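Local coordinates for protein peptidyl tryptophan dihydroxylase (Pseudomonas putida, PDB 7CTQ) that uses bound FAD to dihydroxylate a peptidyl tryptophan, a step needed to make the tryptophylquinone cofactor, probably that of quinohemoprotein amine dehydrogenase, at residues E44-V50 and G272-F276; A66-R72 and E86-D90; V267-S271 and D323-Q327. One frame throughout, in Å; residues are numbered along the deposited sequence. Where two conformers were deposited one is given.

Interaction 1 of 3, residues E44-V50 and G272-F276; sequences EGVSQRV and GNGIF. With FAD (flavin-adenine dinucleotide), chain C.
Glu44 and Ile275 meet beside the flavin, with OE2 of Glu44 3.2 Å from CD1 of Ile275. Both belong to the FAD pocket. The Glu44 chain lies over one face of the isoalloxazine, and its CG is 3.4 Å from FAD C4X. CG sits anti to the carbonyl carbon (chi1 -74°) and the chain runs on extended, which carries the carboxylate across the ring toward the ribityl chain. There OE1 accepts a hydrogen bond from FAD O2' (2.8 Å). OE2 forms a salt bridge with Arg91. With an alanine here, FAD O2' and Arg91 would probably both lose their carboxylate partner, and a gap would open over the flavin face.

Backbone groups read the pyrimidine edge. The Gly45 carbonyl O takes FAD N3 at 2.8 Å, and Gly45 N gives to FAD O4. From the other segment, Ile275 N points almost straight at FAD O2 (2.9 Å, 172°). It lies at the start of helix 274-282. Gly274 packs close to FAD C1'.

Further out, Val50 packs CG2 against CB of Phe276 (3.7 Å). Arg49 makes a cation-pi contact: its CZ stands 4.4 Å from the centroid of the Phe276 ring, over the face, with the guanidinium plane tilted 51° to the ring. Asn273 OD1 lies over one face of the same guanidinium without a hydrogen bond.

Strand 43-46 pairs with strand 87-90. Helix 48-56 and helix 274-282 meet through Val50, and Leu54 also touches Ile275.

Interaction 2 of 3, residues A66-R72 and E86-D90; sequences AAMPATR and EFLLD
Ala67 and Met68 run antiparallel to Leu88 and Leu89, the axes of strands 67-69 and 87-90 lying 4.6 Å apart with their directions 154° apart. This is an antiparallel ladder in the mixed sheet that also contains strand 43-46, which borders the flavin. Met68 and Leu88 form the hydrogen-bonded pair: Met68 N gives to Leu88 O (3.1 Å) and Leu88 N gives to Met68 O. Ala67 and Leu89 form a non-hydrogen-bonded pair. Asp90 N then donates to Ala66 O (3.0 Å), just before Asp90 caps helix 91-104 through bonds of its carboxylate to Gln92 N and Arg93 N. OD2 of Asp90 is also salt-bridged to Arg193.

Met68 and Leu88 turn to one face of the sheet, where Leu88 reaches Leu189. Leu88 also touches Ala70, whose CB nestles against its CG at 3.6 Å. On the other face are Ala67 and Leu89. The Leu89 CG stands anti to the backbone N (chi1 -180°), which brings CD1 within 4.0 Å of Ala66 CB. The same leucine reaches Val46 and Phe94.

At the far end, Pro69 lies against the Phe87 ring, with its CG 3.8 Å from CE1 of Phe87. Beyond the paired residues, Arg72 reaches toward Glu86, and a bend at chi3 (-39°) turns its guanidinium to the start of strand 87-90. CB of Glu86 lies over one face of the guanidinium, toward its rim. The salt bridge between Arg72 and Glu86 is modelled too short, so the exact placing of its atoms is doubtful. At the guanidinium edge, NH1 of Arg72 stands 2.9 Å from Phe87 O.

Interaction 3 of 3, residues V267-S271 and D323-Q327; sequences VDPLS and DFYGQ. With FAD (flavin-adenine dinucleotide), chain C.
Leu270 and Asp268 meet Tyr325 in a surface contact between the loop leading to helix 274-282 and the last turns of the long helix 299-327. It combines a CH-pi contact, a side-chain hydrogen bond and packing on Phe324. The loop borders the FAD pocket of this flavoprotein monooxygenase, a tryptophan halogenase relative whose GxGxxG pattern is consistent with a Rossmann-type FAD-binding fold.

Leu270 has CG anti to its backbone N (chi1 -179°), which extends the chain toward the helix. Its CD2 stands over the centre of the Tyr325 ring, 3.4 Å from the centroid and only 1° off the ring normal. The same methyl reaches back to CB of Phe324 at 3.6 Å, so it is wedged between two successive helix residues. Leu270 also touches Trp76.

Asp268 and Tyr325 approach from opposite directions. Tyr325 OH donates to Asp268 OD2, which lies at the ring edge and in its plane, while the carboxylate plane is turned 54° from the ring. The modelled length, 2.4 Å, is very short and should be read with caution. Trp183 NE1 is a second partner of the hydroxyl. The other oxygen, Asp268 OD1, takes a weak bond from Leu270 N within the loop.

Ser271 rests on Phe324, its CA 3.9 Å from CE2 of that ring. On the flavin side, Pro269 lies over the benzenoid part of the isoalloxazine, its CB 3.4 Å from FAD C5X.

From the N terminus, residues 44-50 come first and meet 272-276 much later, so interaction 1 closes a long loop of 221 residues. Interaction 2 lies nested inside it and closes a short loop between neighbouring strands. Strand 87-90 is shared ground: it pairs with 67-76 on one side and with 43-46 on the other, where Glu44 O and Leu89 N are 2.8 Å apart. Interaction 3 opens at 267-271, directly before 272-276, and closes at 323-327, so it crosses interaction 1. Interactions 1 and 3 meet FAD from opposite faces, through Glu44 and Pro269. Together the three join the sheet, the loop 267-273 beside FAD and helix 299-327.

Interaction 1 of 3, residues E44-V50 and G272-F276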
loop_
_atom_site.group_PDB
_atom_site.type_symbol
_atom_site.label_atom_id
_atom_site.label_comp_id
_atom_site.label_asym_id
_atom_site.label_seq_id
_atom_site.Cartn_x
_atom_site.Cartn_y
_atom_site.Cartn_z
ATOM N N GLU A 44 9.437 1.579 -11.375
ATOM C CA GLU A 44 9.387 0.794 -10.162
ATOM C C GLU A 44 9.489 -0.679 -10.514
ATOM O O GLU A 44 9.196 -1.089 -11.639
ATOM C CB GLU A 44 8.089 1.074 -9.399
ATOM C CG GLU A 44 8.081 2.426 -8.706
ATOM C CD GLU A 44 6.689 2.909 -8.355
ATOM O OE1 GLU A 44 6.582 3.963 -7.687
ATOM O OE2 GLU A 44 5.704 2.249 -8.749
ATOM N N GLY A 45 9.934 -1.470 -9.541
ATOM C CA GLY A 45 9.937 -2.914 -9.677
ATOM C C GLY A 45 8.598 -3.476 -9.236
ATOM O O GLY A 45 8.096 -3.134 -8.162
ATOM N N VAL A 46 8.014 -4.326 -10.077
ATOM C CA VAL A 46 6.732 -4.950 -9.776
ATOM C C VAL A 46 6.884 -6.461 -9.868
ATOM O O VAL A 46 7.649 -6.983 -10.686
ATOM C CB VAL A 46 5.602 -4.451 -10.709
ATOM C CG1 VAL A 46 5.235 -3.004 -10.376
ATOM C CG2 VAL A 46 6.000 -4.594 -12.182
ATOM N N SER A 47 6.151 -7.163 -9.006
ATOM C CA SER A 47 6.168 -8.616 -8.972
ATOM C C SER A 47 5.105 -9.181 -9.914
ATOM O O SER A 47 4.330 -8.451 -10.540
ATOM C CB SER A 47 5.964 -9.123 -7.541
ATOM O OG SER A 47 4.665 -8.824 -7.046
ATOM N N GLN A 48 5.087 -10.513 -10.025
ATOM C CA GLN A 48 4.061 -11.190 -10.812
ATOM C C GLN A 48 2.680 -10.979 -10.204
ATOM O O GLN A 48 1.691 -10.818 -10.929
ATOM C CB GLN A 48 4.381 -12.686 -10.917
ATOM C CG GLN A 48 4.448 -13.437 -9.575
ATOM C CD GLN A 48 5.730 -13.170 -8.790
ATOM O OE1 GLN A 48 6.723 -12.689 -9.342
ATOM N NE2 GLN A 48 5.708 -13.480 -7.496
ATOM N N ARG A 49 2.603 -10.965 -8.870
ATOM C CA ARG A 49 1.327 -10.800 -8.182
ATOM C C ARG A 49 0.692 -9.453 -8.514
ATOM O O ARG A 49 -0.499 -9.381 -8.840
ATOM C CB ARG A 49 1.536 -10.938 -6.670
ATOM C CG ARG A 49 0.382 -11.605 -5.923
ATOM C CD ARG A 49 0.392 -11.230 -4.448
ATOM N NE ARG A 49 1.748 -10.999 -3.954
ATOM C CZ ARG A 49 2.041 -10.610 -2.714
ATOM N NH1 ARG A 49 1.068 -10.406 -1.830
ATOM N NH2 ARG A 49 3.308 -10.427 -2.357
ATOM N N VAL A 50 1.482 -8.376 -8.444
ATOM C CA VAL A 50 0.950 -7.021 -8.584
ATOM C C VAL A 50 0.189 -6.865 -9.893
ATOM O O VAL A 50 -0.870 -6.222 -9.946
ATOM C CB VAL A 50 2.090 -5.992 -8.472
ATOM C CG1 VAL A 50 1.566 -4.589 -8.694
ATOM C CG2 VAL A 50 2.774 -6.094 -7.106
ATOM N N GLY A 272 9.449 -3.978 -2.852
ATOM C CA GLY A 272 9.101 -4.041 -4.256
ATOM C C GLY A 272 7.632 -4.303 -4.486
ATOM O O GLY A 272 7.255 -4.809 -5.547
ATOM N N ASN A 273 6.785 -3.960 -3.506
ATOM C CA ASN A 273 5.384 -4.358 -3.514
ATOM C C ASN A 273 4.459 -3.213 -3.130
ATOM O O ASN A 273 3.312 -3.464 -2.747
ATOM C CB ASN A 273 5.160 -5.528 -2.560
ATOM C CG ASN A 273 5.154 -6.857 -3.268
ATOM O OD1 ASN A 273 4.093 -7.419 -3.540
ATOM N ND2 ASN A 273 6.344 -7.372 -3.576
ATOM N N GLY A 274 4.918 -1.964 -3.239
ATOM C CA GLY A 274 4.137 -0.846 -2.732
ATOM C C GLY A 274 2.795 -0.688 -3.421
ATOM O O GLY A 274 1.780 -0.407 -2.773
ATOM N N ILE A 275 2.765 -0.870 -4.745
ATOM C CA ILE A 275 1.513 -0.693 -5.476
ATOM C C ILE A 275 0.468 -1.689 -4.983
ATOM O O ILE A 275 -0.711 -1.344 -4.807
ATOM C CB ILE A 275 1.753 -0.812 -6.993
ATOM C CG1 ILE A 275 2.462 0.449 -7.513
ATOM C CG2 ILE A 275 0.446 -0.986 -7.711
ATOM C CD1 ILE A 275 3.127 0.278 -8.875
ATOM N N PHE A 276 0.888 -2.929 -4.731
ATOM C CA PHE A 276 -0.028 -3.931 -4.198
ATOM C C PHE A 276 -0.533 -3.529 -2.819
ATOM O O PHE A 276 -1.724 -3.679 -2.511
ATOM C CB PHE A 276 0.672 -5.290 -4.135
ATOM C CG PHE A 276 -0.155 -6.373 -3.495
ATOM C CD1 PHE A 276 -0.949 -7.203 -4.271
ATOM C CD2 PHE A 276 -0.134 -6.569 -2.115
ATOM C CE1 PHE A 276 -1.715 -8.207 -3.682
ATOM C CE2 PHE A 276 -0.892 -7.569 -1.524
ATOM C CZ PHE A 276 -1.685 -8.388 -2.306
HETATM P PA FAD C . 0.114 7.704 -6.205
HETATM O O1A FAD C . 0.464 6.551 -7.061
HETATM O O2A FAD C . 1.319 8.537 -5.792
HETATM O O5B FAD C . -1.021 8.521 -6.900
HETATM C C5B FAD C . -1.299 9.886 -6.533
HETATM C C4B FAD C . -1.809 10.569 -7.774
HETATM O O4B FAD C . -2.324 11.873 -7.420
HETATM C C3B FAD C . -0.775 10.797 -8.882
HETATM O O3B FAD C . -1.369 10.583 -10.160
HETATM C C2B FAD C . -0.347 12.253 -8.659
HETATM O O2B FAD C . 0.067 12.909 -9.857
HETATM C C1B FAD C . -1.662 12.864 -8.177
HETATM N N9A FAD C . -1.572 14.082 -7.384
HETATM C C8A FAD C . -0.653 14.425 -6.433
HETATM N N7A FAD C . -0.849 15.598 -5.882
HETATM C C5A FAD C . -1.963 16.075 -6.548
HETATM C C6A FAD C . -2.683 17.285 -6.458
HETATM N N6A FAD C . -2.372 18.274 -5.620
HETATM N N1A FAD C . -3.763 17.448 -7.266
HETATM C C2A FAD C . -4.083 16.463 -8.109
HETATM N N3A FAD C . -3.473 15.284 -8.279
HETATM C C4A FAD C . -2.421 15.148 -7.467
HETATM N N1 FAD C . 5.805 0.483 -5.362
HETATM C C2 FAD C . 6.017 -0.650 -6.097
HETATM O O2 FAD C . 5.106 -1.440 -6.350
HETATM N N3 FAD C . 7.278 -0.923 -6.587
HETATM C C4 FAD C . 8.403 -0.144 -6.412
HETATM O O4 FAD C . 9.475 -0.484 -6.908
HETATM C C4X FAD C . 8.173 1.055 -5.629
HETATM N N5 FAD C . 9.188 1.848 -5.408
HETATM C C5X FAD C . 8.969 2.993 -4.659
HETATM C C6 FAD C . 10.043 3.848 -4.407
HETATM C C7 FAD C . 9.878 5.001 -3.647
HETATM C C7M FAD C . 11.059 5.902 -3.397
HETATM C C8 FAD C . 8.613 5.309 -3.122
HETATM C C8M FAD C . 8.398 6.554 -2.303
HETATM C C9 FAD C . 7.539 4.463 -3.375
HETATM C C9A FAD C . 7.708 3.309 -4.131
HETATM N N10 FAD C . 6.636 2.436 -4.408
HETATM C C10 FAD C . 6.838 1.285 -5.143
HETATM C "C1'" FAD C . 5.310 2.693 -3.844
HETATM C "C2'" FAD C . 4.293 3.214 -4.846
HETATM O "O2'" FAD C . 4.805 4.327 -5.578
HETATM C "C3'" FAD C . 3.042 3.634 -4.076
HETATM O "O3'" FAD C . 2.722 2.586 -3.169
HETATM C "C4'" FAD C . 1.806 3.923 -4.923
HETATM O "O4'" FAD C . 2.143 4.666 -6.098
HETATM C "C5'" FAD C . 0.764 4.661 -4.117
HETATM O "O5'" FAD C . -0.444 4.732 -4.887
HETATM P P FAD C . -1.456 5.899 -4.687
HETATM O O1P FAD C . -1.915 5.844 -3.222
HETATM O O2P FAD C . -2.522 5.857 -5.725
HETATM O O3P FAD C . -0.556 7.195 -4.859
#

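Interaction 2 of 3, residues A66-R72 and E86-D90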
loop_
_atom_site.group_PDB
_atom_site.type_symbol
_atom_site.label_atom_id
_atom_site.label_comp_id
_atom_site.label_asym_id
_atom_site.label_seq_id
_atom_site.Cartn_x
_atom_site.Cartn_y
_atom_site.Cartn_z
ATOM N N ALA A 66 2.787 -0.344 -20.191
ATOM C CA ALA A 66 3.615 0.345 -19.215
ATOM C C ALA A 66 4.619 -0.572 -18.532
ATOM O O ALA A 66 5.611 -0.079 -17.983
ATOM C CB ALA A 66 2.731 0.996 -18.144
ATOM N N ALA A 67 4.385 -1.882 -18.549
ATOM C CA ALA A 67 5.246 -2.859 -17.898
ATOM C C ALA A 67 6.046 -3.631 -18.938
ATOM O O ALA A 67 5.507 -4.044 -19.969
ATOM C CB ALA A 67 4.427 -3.835 -17.050
ATOM N N MET A 68 7.331 -3.842 -18.651
ATOM C CA MET A 68 8.221 -4.540 -19.561
ATOM C C MET A 68 9.110 -5.503 -18.786
ATOM O O MET A 68 9.637 -5.144 -17.722
ATOM C CB MET A 68 9.088 -3.555 -20.356
ATOM C CG MET A 68 9.508 -2.318 -19.579
ATOM S SD MET A 68 9.547 -0.831 -20.603
ATOM C CE MET A 68 7.848 -0.289 -20.488
ATOM N N PRO A 69 9.290 -6.725 -19.287
ATOM C CA PRO A 69 10.138 -7.693 -18.584
ATOM C C PRO A 69 11.587 -7.234 -18.559
ATOM O O PRO A 69 12.035 -6.452 -19.401
ATOM C CB PRO A 69 9.980 -8.978 -19.407
ATOM C CG PRO A 69 8.760 -8.755 -20.266
ATOM C CD PRO A 69 8.714 -7.281 -20.522
ATOM N N ALA A 70 12.322 -7.736 -17.566
ATOM C CA ALA A 70 13.716 -7.350 -17.408
ATOM C C ALA A 70 14.388 -8.273 -16.411
ATOM O O ALA A 70 13.778 -8.667 -15.413
ATOM C CB ALA A 70 13.851 -5.897 -16.935
ATOM N N THR A 71 15.647 -8.592 -16.680
ATOM C CA THR A 71 16.482 -9.287 -15.716
ATOM C C THR A 71 16.750 -8.387 -14.505
ATOM O O THR A 71 16.430 -7.194 -14.500
ATOM C CB THR A 71 17.797 -9.705 -16.366
ATOM O OG1 THR A 71 18.710 -10.141 -15.354
ATOM C CG2 THR A 71 18.408 -8.526 -17.125
ATOM N N ARG A 72 17.366 -8.969 -13.472
ATOM C CA ARG A 72 17.561 -8.240 -12.216
ATOM C C ARG A 72 18.654 -8.892 -11.376
ATOM O O ARG A 72 18.426 -9.953 -10.788
ATOM C CB ARG A 72 16.257 -8.182 -11.439
ATOM C CG ARG A 72 16.409 -7.578 -10.068
ATOM C CD ARG A 72 15.062 -7.357 -9.472
ATOM N NE ARG A 72 14.118 -6.895 -10.480
ATOM C CZ ARG A 72 12.843 -6.627 -10.227
ATOM N NH1 ARG A 72 12.043 -6.205 -11.199
ATOM N NH2 ARG A 72 12.368 -6.782 -8.999
ATOM N N GLU A 86 10.575 -10.853 -12.772
ATOM C CA GLU A 86 9.978 -9.627 -12.277
ATOM C C GLU A 86 10.181 -8.538 -13.320
ATOM O O GLU A 86 11.123 -8.578 -14.116
ATOM C CB GLU A 86 10.551 -9.227 -10.917
ATOM C CG GLU A 86 9.990 -10.092 -9.787
ATOM C CD GLU A 86 10.236 -9.515 -8.409
ATOM O OE1 GLU A 86 10.907 -8.465 -8.309
ATOM O OE2 GLU A 86 9.749 -10.111 -7.423
ATOM N N PHE A 87 9.256 -7.594 -13.337
ATOM C CA PHE A 87 9.114 -6.636 -14.418
ATOM C C PHE A 87 9.524 -5.252 -13.927
ATOM O O PHE A 87 9.923 -5.063 -12.772
ATOM C CB PHE A 87 7.672 -6.636 -14.944
ATOM C CG PHE A 87 7.203 -7.978 -15.456
ATOM C CD1 PHE A 87 6.966 -8.177 -16.807
ATOM C CD2 PHE A 87 6.991 -9.038 -14.583
ATOM C CE1 PHE A 87 6.540 -9.407 -17.277
ATOM C CE2 PHE A 87 6.569 -10.268 -15.046
ATOM C CZ PHE A 87 6.342 -10.452 -16.394
ATOM N N LEU A 88 9.437 -4.281 -14.830
ATOM C CA LEU A 88 9.622 -2.881 -14.498
ATOM C C LEU A 88 8.373 -2.137 -14.925
ATOM O O LEU A 88 7.800 -2.428 -15.975
ATOM C CB LEU A 88 10.856 -2.271 -15.186
ATOM C CG LEU A 88 12.097 -3.141 -15.408
ATOM C CD1 LEU A 88 13.183 -2.334 -16.108
ATOM C CD2 LEU A 88 12.624 -3.744 -14.109
ATOM N N LEU A 89 7.938 -1.192 -14.104
ATOM C CA LEU A 89 6.729 -0.433 -14.385
ATOM C C LEU A 89 7.107 1.024 -14.577
ATOM O O LEU A 89 7.679 1.640 -13.674
ATOM C CB LEU A 89 5.704 -0.572 -13.261
ATOM C CG LEU A 89 4.440 0.220 -13.579
ATOM C CD1 LEU A 89 3.581 -0.525 -14.593
ATOM C CD2 LEU A 89 3.667 0.525 -12.320
ATOM N N ASP A 90 6.788 1.578 -15.739
ATOM C CA ASP A 90 7.087 2.978 -15.999
ATOM C C ASP A 90 5.861 3.787 -15.587
ATOM O O ASP A 90 4.826 3.760 -16.263
ATOM C CB ASP A 90 7.480 3.190 -17.459
ATOM C CG ASP A 90 7.248 4.611 -17.925
ATOM O OD1 ASP A 90 7.472 5.555 -17.138
ATOM O OD2 ASP A 90 6.851 4.789 -19.081
#

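Interaction 3 of 3, residues V267-S271 and D323-Q327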
loop_
_atom_site.group_PDB
_atom_site.type_symbol
_atom_site.label_atom_id
_atom_site.label_comp_id
_atom_site.label_asym_id
_atom_site.label_seq_id
_atom_site.Cartn_x
_atom_site.Cartn_y
_atom_site.Cartn_z
ATOM N N VAL A 267 4.548 2.087 3.696
ATOM C CA VAL A 267 5.804 1.653 4.286
ATOM C C VAL A 267 6.905 1.927 3.269
ATOM O O VAL A 267 6.641 2.358 2.149
ATOM C CB VAL A 267 5.755 0.171 4.716
ATOM C CG1 VAL A 267 4.546 -0.050 5.611
ATOM C CG2 VAL A 267 5.688 -0.746 3.507
ATOM N N ASP A 268 8.161 1.703 3.667
ATOM C CA ASP A 268 9.224 2.085 2.746
ATOM C C ASP A 268 9.265 1.071 1.595
ATOM O O ASP A 268 8.677 -0.009 1.698
ATOM C CB ASP A 268 10.569 2.275 3.489
ATOM C CG ASP A 268 11.358 0.974 3.775
ATOM O OD1 ASP A 268 10.964 -0.163 3.427
ATOM O OD2 ASP A 268 12.480 1.124 4.312
ATOM N N PRO A 269 9.926 1.403 0.484
ATOM C CA PRO A 269 9.755 0.624 -0.750
ATOM C C PRO A 269 10.606 -0.631 -0.870
ATOM O O PRO A 269 10.650 -1.199 -1.964
ATOM C CB PRO A 269 10.155 1.632 -1.832
ATOM C CG PRO A 269 11.189 2.478 -1.165
ATOM C CD PRO A 269 10.658 2.661 0.231
ATOM N N LEU A 270 11.277 -1.093 0.192
ATOM C CA LEU A 270 12.143 -2.267 0.064
ATOM C C LEU A 270 11.410 -3.497 -0.477
ATOM O O LEU A 270 12.025 -4.338 -1.145
ATOM C CB LEU A 270 12.790 -2.606 1.408
ATOM C CG LEU A 270 13.747 -3.802 1.372
ATOM C CD1 LEU A 270 14.820 -3.620 0.288
ATOM C CD2 LEU A 270 14.396 -4.051 2.721
ATOM N N SER A 271 10.108 -3.635 -0.208
ATOM C CA SER A 271 9.434 -4.878 -0.575
ATOM C C SER A 271 9.309 -5.053 -2.084
ATOM O O SER A 271 9.098 -6.177 -2.550
ATOM C CB SER A 271 8.044 -4.940 0.054
ATOM O OG SER A 271 7.173 -4.019 -0.592
ATOM N N ASP A 323 11.594 -7.972 7.811
ATOM C CA ASP A 323 12.195 -9.279 7.566
ATOM C C ASP A 323 13.113 -9.252 6.350
ATOM O O ASP A 323 14.122 -9.965 6.324
ATOM C CB ASP A 323 11.101 -10.328 7.384
ATOM C CG ASP A 323 10.363 -10.636 8.680
ATOM O OD1 ASP A 323 10.755 -10.084 9.724
ATOM O OD2 ASP A 323 9.377 -11.407 8.654
ATOM N N PHE A 324 12.785 -8.448 5.332
ATOM C CA PHE A 324 13.732 -8.251 4.237
ATOM C C PHE A 324 15.012 -7.605 4.747
ATOM O O PHE A 324 16.113 -8.085 4.464
ATOM C CB PHE A 324 13.108 -7.408 3.123
ATOM C CG PHE A 324 12.124 -8.154 2.281
ATOM C CD1 PHE A 324 12.441 -9.391 1.752
ATOM C CD2 PHE A 324 10.862 -7.634 2.044
ATOM C CE1 PHE A 324 11.514 -10.086 0.987
ATOM C CE2 PHE A 324 9.940 -8.321 1.284
ATOM C CZ PHE A 324 10.268 -9.541 0.747
ATOM N N TYR A 325 14.889 -6.518 5.519
ATOM C CA TYR A 325 16.075 -5.906 6.116
ATOM C C TYR A 325 16.856 -6.921 6.941
ATOM O O TYR A 325 18.095 -6.917 6.945
ATOM C CB TYR A 325 15.679 -4.703 6.983
ATOM C CG TYR A 325 15.421 -3.420 6.212
ATOM C CD1 TYR A 325 16.454 -2.761 5.527
ATOM C CD2 TYR A 325 14.151 -2.848 6.175
ATOM C CE1 TYR A 325 16.217 -1.561 4.826
ATOM C CE2 TYR A 325 13.914 -1.649 5.471
ATOM C CZ TYR A 325 14.950 -1.021 4.799
ATOM O OH TYR A 325 14.712 0.152 4.103
ATOM N N GLY A 326 16.147 -7.809 7.640
ATOM C CA GLY A 326 16.815 -8.773 8.491
ATOM C C GLY A 326 17.562 -9.850 7.732
ATOM O O GLY A 326 18.467 -10.479 8.297
ATOM N N GLN A 327 17.189 -10.102 6.476
ATOM C CA GLN A 327 17.943 -11.068 5.677
ATOM C C GLN A 327 19.381 -10.618 5.430
ATOM O O GLN A 327 20.252 -11.463 5.189
ATOM C CB GLN A 327 17.228 -11.327 4.350
ATOM C CG GLN A 327 16.055 -12.284 4.497
ATOM C CD GLN A 327 15.462 -12.723 3.174
ATOM O OE1 GLN A 327 14.710 -11.982 2.536
ATOM N NE2 GLN A 327 15.787 -13.946 2.758
HETATM P PA FAD C . 0.114 7.704 -6.205
HETATM O O1A FAD C . 0.464 6.551 -7.061
HETATM O O2A FAD C . 1.319 8.537 -5.792
HETATM O O5B FAD C . -1.021 8.521 -6.900
HETATM C C5B FAD C . -1.299 9.886 -6.533
HETATM C C4B FAD C . -1.809 10.569 -7.774
HETATM O O4B FAD C . -2.324 11.873 -7.420
HETATM C C3B FAD C . -0.775 10.797 -8.882
HETATM O O3B FAD C . -1.369 10.583 -10.160
HETATM C C2B FAD C . -0.347 12.253 -8.659
HETATM O O2B FAD C . 0.067 12.909 -9.857
HETATM C C1B FAD C . -1.662 12.864 -8.177
HETATM N N9A FAD C . -1.572 14.082 -7.384
HETATM C C8A FAD C . -0.653 14.425 -6.433
HETATM N N7A FAD C . -0.849 15.598 -5.882
HETATM C C5A FAD C . -1.963 16.075 -6.548
HETATM C C6A FAD C . -2.683 17.285 -6.458
HETATM N N6A FAD C . -2.372 18.274 -5.620
HETATM N N1A FAD C . -3.763 17.448 -7.266
HETATM C C2A FAD C . -4.083 16.463 -8.109
HETATM N N3A FAD C . -3.473 15.284 -8.279
HETATM C C4A FAD C . -2.421 15.148 -7.467
HETATM N N1 FAD C . 5.805 0.483 -5.362
HETATM C C2 FAD C . 6.017 -0.650 -6.097
HETATM O O2 FAD C . 5.106 -1.440 -6.350
HETATM N N3 FAD C . 7.278 -0.923 -6.587
HETATM C C4 FAD C . 8.403 -0.144 -6.412
HETATM O O4 FAD C . 9.475 -0.484 -6.908
HETATM C C4X FAD C . 8.173 1.055 -5.629
HETATM N N5 FAD C . 9.188 1.848 -5.408
HETATM C C5X FAD C . 8.969 2.993 -4.659
HETATM C C6 FAD C . 10.043 3.848 -4.407
HETATM C C7 FAD C . 9.878 5.001 -3.647
HETATM C C7M FAD C . 11.059 5.902 -3.397
HETATM C C8 FAD C . 8.613 5.309 -3.122
HETATM C C8M FAD C . 8.398 6.554 -2.303
HETATM C C9 FAD C . 7.539 4.463 -3.375
HETATM C C9A FAD C . 7.708 3.309 -4.131
HETATM N N10 FAD C . 6.636 2.436 -4.408
HETATM C C10 FAD C . 6.838 1.285 -5.143
HETATM C "C1'" FAD C . 5.310 2.693 -3.844
HETATM C "C2'" FAD C . 4.293 3.214 -4.846
HETATM O "O2'" FAD C . 4.805 4.327 -5.578
HETATM C "C3'" FAD C . 3.042 3.634 -4.076
HETATM O "O3'" FAD C . 2.722 2.586 -3.169
HETATM C "C4'" FAD C . 1.806 3.923 -4.923
HETATM O "O4'" FAD C . 2.143 4.666 -6.098
HETATM C "C5'" FAD C . 0.764 4.661 -4.117
HETATM O "O5'" FAD C . -0.444 4.732 -4.887
HETATM P P FAD C . -1.456 5.899 -4.687
HETATM O O1P FAD C . -1.915 5.844 -3.222
HETATM O O2P FAD C . -2.522 5.857 -5.725
HETATM O O3P FAD C . -0.556 7.195 -4.859
#